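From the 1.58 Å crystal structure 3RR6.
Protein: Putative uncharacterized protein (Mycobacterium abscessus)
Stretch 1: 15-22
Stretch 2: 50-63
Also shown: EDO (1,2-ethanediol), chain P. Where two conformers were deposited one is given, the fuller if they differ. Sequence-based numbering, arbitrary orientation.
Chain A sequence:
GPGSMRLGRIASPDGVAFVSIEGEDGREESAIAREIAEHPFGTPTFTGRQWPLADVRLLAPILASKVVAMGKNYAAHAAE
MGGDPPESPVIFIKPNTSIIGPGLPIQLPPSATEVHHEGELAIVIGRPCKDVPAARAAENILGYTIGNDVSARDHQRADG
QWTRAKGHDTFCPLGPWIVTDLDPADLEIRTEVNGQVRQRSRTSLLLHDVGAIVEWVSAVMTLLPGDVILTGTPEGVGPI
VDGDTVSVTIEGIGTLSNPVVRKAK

Stretch 1, residues 15-22: GVAFVSIE
Stretch 2 (50-63) QWPLADVRLLAPIL

Ile21 holds the apolar centre. Its CA-to-CB bond points toward stretch 2, with chi1 m and chi2 at 144°. Ile21 CG2 lies 4.0 Å from Leu53 CD2, and Ile21 CD1 lies 3.9 Å from Leu58 CD2. Leu53 is t, p; Leu58 is m, t.

Next comes Trp51 (chi1 m, chi2 -98°). Its CB points sideways, but its ring reaches stretch 1, where Val19 (m) and Ala17 meet it obliquely. Trp51 CZ3 is 4.2 Å from Val19 CG1, and Trp51 CH2 is 4.2 Å from Ala17 CB. Val16 (t) CG1 meets Leu59 (m, t) CD1 at 4.0 Å.

Residues 15-22 are strand. Stretch 2 runs as strand 50-52, a 3-10 segment 53-55, strand from 57, then loop. It bends, and 57-63 runs mainly across strand 15-22. CA to CA, Val16 pairs with Leu59 (9.0 Å), Phe18 with Pro61 (7.9 Å), Val19 with Gln50 (8.6 Å) and Ile21 with Leu53 (7.7 Å). No hydrogen bond joins the stretches; hydrocarbon groups pack at van der Waals distance, shielding each other from water.

At the polar edge, Phe18 (t, chi2 67°) sets CE1 4.2 Å from Ile62 CD1. Phe18 CE1 lies 3.5 Å from Pro61 O, at the ring edge; this buried carbonyl has no hydrogen-bond partner. Ethanediol C2 covers one ring face, while Leu63 N donates to EDO O1 at 3.0 Å.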

# COMPACT_ATOMS: atom_id res chain seq x y z
N GLY A 15 -18.84 -5.80 -15.79
CA GLY A 15 -17.42 -6.13 -15.93
C GLY A 15 -16.51 -5.29 -15.03
O GLY A 15 -16.99 -4.52 -14.19
N VAL A 16 -15.20 -5.44 -15.23
CA VAL A 16 -14.18 -4.76 -14.43
C VAL A 16 -13.77 -3.43 -15.08
O VAL A 16 -13.64 -3.36 -16.30
CB VAL A 16 -12.93 -5.65 -14.26
CG1 VAL A 16 -11.77 -4.88 -13.63
CG2 VAL A 16 -13.28 -6.89 -13.44
N ALA A 17 -13.56 -2.40 -14.27
CA ALA A 17 -13.31 -1.05 -14.78
C ALA A 17 -12.40 -0.24 -13.86
O ALA A 17 -12.41 -0.41 -12.65
CB ALA A 17 -14.63 -0.31 -14.96
N PHE A 18 -11.62 0.66 -14.46
CA PHE A 18 -10.86 1.67 -13.73
C PHE A 18 -11.79 2.87 -13.61
O PHE A 18 -12.42 3.27 -14.60
CB PHE A 18 -9.57 2.03 -14.49
CG PHE A 18 -8.58 2.85 -13.70
CD1 PHE A 18 -7.93 2.32 -12.60
CD2 PHE A 18 -8.28 4.16 -14.08
CE1 PHE A 18 -7.01 3.08 -11.89
CE2 PHE A 18 -7.36 4.91 -13.37
CZ PHE A 18 -6.73 4.37 -12.27
N VAL A 19 -11.89 3.42 -12.40
CA VAL A 19 -12.90 4.43 -12.09
C VAL A 19 -12.38 5.59 -11.27
O VAL A 19 -11.38 5.47 -10.55
CB VAL A 19 -14.09 3.81 -11.31
CG1 VAL A 19 -14.86 2.85 -12.20
CG2 VAL A 19 -13.60 3.09 -10.03
N SER A 20 -13.08 6.72 -11.39
CA SER A 20 -12.98 7.83 -10.45
C SER A 20 -14.11 7.66 -9.43
O SER A 20 -15.28 7.49 -9.80
CB SER A 20 -13.12 9.17 -11.19
OG SER A 20 -13.21 10.26 -10.29
N ILE A 21 -13.77 7.70 -8.14
CA ILE A 21 -14.76 7.52 -7.07
C ILE A 21 -15.09 8.88 -6.48
O ILE A 21 -14.22 9.59 -5.97
CB ILE A 21 -14.24 6.56 -5.98
CG1 ILE A 21 -14.01 5.17 -6.59
CG2 ILE A 21 -15.23 6.48 -4.81
CD1 ILE A 21 -12.84 4.44 -6.02
N GLU A 22 -16.37 9.26 -6.57
CA GLU A 22 -16.79 10.61 -6.24
C GLU A 22 -17.89 10.59 -5.17
O GLU A 22 -18.82 9.80 -5.25
CB GLU A 22 -17.24 11.33 -7.51
CG GLU A 22 -16.09 11.50 -8.52
CD GLU A 22 -16.54 11.82 -9.94
OE1 GLU A 22 -17.64 12.39 -10.12
OE2 GLU A 22 -15.77 11.51 -10.87
N GLN A 50 -21.44 4.88 -15.41
CA GLN A 50 -21.22 5.02 -13.97
C GLN A 50 -22.15 4.09 -13.19
O GLN A 50 -23.18 3.65 -13.70
CB GLN A 50 -21.44 6.47 -13.53
CG GLN A 50 -22.87 6.98 -13.71
CD GLN A 50 -23.05 8.38 -13.16
OE1 GLN A 50 -22.59 9.36 -13.75
NE2 GLN A 50 -23.72 8.48 -12.02
N TRP A 51 -21.75 3.81 -11.95
CA TRP A 51 -22.53 2.99 -11.04
C TRP A 51 -22.54 3.61 -9.65
O TRP A 51 -21.56 4.24 -9.24
CB TRP A 51 -21.92 1.59 -10.91
CG TRP A 51 -21.66 0.89 -12.20
CD1 TRP A 51 -22.46 -0.05 -12.79
CD2 TRP A 51 -20.52 1.03 -13.04
NE1 TRP A 51 -21.88 -0.49 -13.96
CE2 TRP A 51 -20.69 0.16 -14.14
CE3 TRP A 51 -19.36 1.82 -12.98
CZ2 TRP A 51 -19.75 0.05 -15.16
CZ3 TRP A 51 -18.43 1.71 -14.00
CH2 TRP A 51 -18.62 0.83 -15.08
N PRO A 52 -23.63 3.40 -8.88
CA PRO A 52 -23.54 3.74 -7.46
C PRO A 52 -22.46 2.88 -6.79
O PRO A 52 -22.35 1.68 -7.08
CB PRO A 52 -24.94 3.39 -6.93
CG PRO A 52 -25.82 3.41 -8.12
CD PRO A 52 -24.97 2.92 -9.25
N LEU A 53 -21.66 3.49 -5.92
CA LEU A 53 -20.54 2.80 -5.27
C LEU A 53 -21.02 1.58 -4.47
O LEU A 53 -20.35 0.55 -4.45
CB LEU A 53 -19.77 3.75 -4.35
CG LEU A 53 -18.48 3.22 -3.70
CD1 LEU A 53 -17.46 2.77 -4.74
CD2 LEU A 53 -17.89 4.28 -2.79
N ALA A 54 -22.19 1.70 -3.85
CA ALA A 54 -22.79 0.59 -3.10
C ALA A 54 -23.08 -0.63 -3.97
O ALA A 54 -23.09 -1.76 -3.47
CB ALA A 54 -24.08 1.06 -2.40
N ASP A 55 -23.32 -0.41 -5.27
CA ASP A 55 -23.68 -1.48 -6.20
C ASP A 55 -22.49 -2.25 -6.78
O ASP A 55 -22.69 -3.24 -7.50
CB ASP A 55 -24.49 -0.91 -7.37
CG ASP A 55 -25.87 -0.41 -6.95
OD1 ASP A 55 -26.21 -0.47 -5.75
OD2 ASP A 55 -26.61 0.05 -7.85
N VAL A 56 -21.27 -1.80 -6.50
CA VAL A 56 -20.08 -2.42 -7.08
C VAL A 56 -19.10 -2.85 -6.00
O VAL A 56 -19.26 -2.51 -4.82
CB VAL A 56 -19.39 -1.47 -8.10
CG1 VAL A 56 -20.36 -1.13 -9.24
CG2 VAL A 56 -18.88 -0.21 -7.41
N ARG A 57 -18.09 -3.61 -6.42
CA ARG A 57 -17.10 -4.16 -5.50
C ARG A 57 -15.73 -3.59 -5.81
O ARG A 57 -15.23 -3.75 -6.92
CB ARG A 57 -17.07 -5.69 -5.63
CG ARG A 57 -16.33 -6.38 -4.50
CD ARG A 57 -16.46 -7.89 -4.58
NE ARG A 57 -15.50 -8.49 -5.51
CZ ARG A 57 -15.81 -9.01 -6.69
NH1 ARG A 57 -17.08 -9.03 -7.10
NH2 ARG A 57 -14.87 -9.53 -7.45
N LEU A 58 -15.13 -2.92 -4.83
CA LEU A 58 -13.78 -2.38 -4.95
C LEU A 58 -12.76 -3.52 -5.02
O LEU A 58 -12.82 -4.48 -4.24
CB LEU A 58 -13.43 -1.47 -3.77
CG LEU A 58 -14.13 -0.12 -3.71
CD1 LEU A 58 -13.94 0.54 -2.34
CD2 LEU A 58 -13.62 0.78 -4.83
N LEU A 59 -11.84 -3.39 -5.96
CA LEU A 59 -10.72 -4.31 -6.15
C LEU A 59 -9.43 -3.60 -5.74
O LEU A 59 -9.47 -2.44 -5.33
CB LEU A 59 -10.63 -4.72 -7.61
CG LEU A 59 -11.91 -5.27 -8.24
CD1 LEU A 59 -11.70 -5.52 -9.72
CD2 LEU A 59 -12.34 -6.54 -7.52
N ALA A 60 -8.28 -4.27 -5.86
CA ALA A 60 -7.02 -3.55 -5.71
C ALA A 60 -7.02 -2.41 -6.73
O ALA A 60 -7.47 -2.61 -7.86
CB ALA A 60 -5.82 -4.46 -5.94
N PRO A 61 -6.54 -1.22 -6.34
CA PRO A 61 -6.81 -0.03 -7.17
C PRO A 61 -5.94 0.16 -8.41
O PRO A 61 -6.19 1.10 -9.18
CB PRO A 61 -6.59 1.13 -6.20
CG PRO A 61 -5.65 0.59 -5.18
CD PRO A 61 -6.07 -0.84 -5.00
N ILE A 62 -4.95 -0.69 -8.61
CA ILE A 62 -4.01 -0.53 -9.72
C ILE A 62 -3.43 -1.88 -10.08
O ILE A 62 -3.37 -2.79 -9.24
CB ILE A 62 -2.89 0.48 -9.32
CG1 ILE A 62 -2.24 1.10 -10.55
CG2 ILE A 62 -1.86 -0.19 -8.42
CD1 ILE A 62 -2.99 2.28 -11.09
N LEU A 63 -3.04 -2.03 -11.35
CA LEU A 63 -2.29 -3.18 -11.82
C LEU A 63 -0.81 -2.82 -11.77
O LEU A 63 -0.32 -2.05 -12.60
CB LEU A 63 -2.73 -3.53 -13.25
CG LEU A 63 -4.21 -3.89 -13.40
CD1 LEU A 63 -4.52 -4.15 -14.89
CD2 LEU A 63 -4.55 -5.08 -12.53
C1 EDO P . -4.88 0.67 -13.63
O1 EDO P . -3.67 -0.10 -13.58
C2 EDO P . -4.71 1.84 -14.60
O2 EDO P . -5.23 1.50 -15.89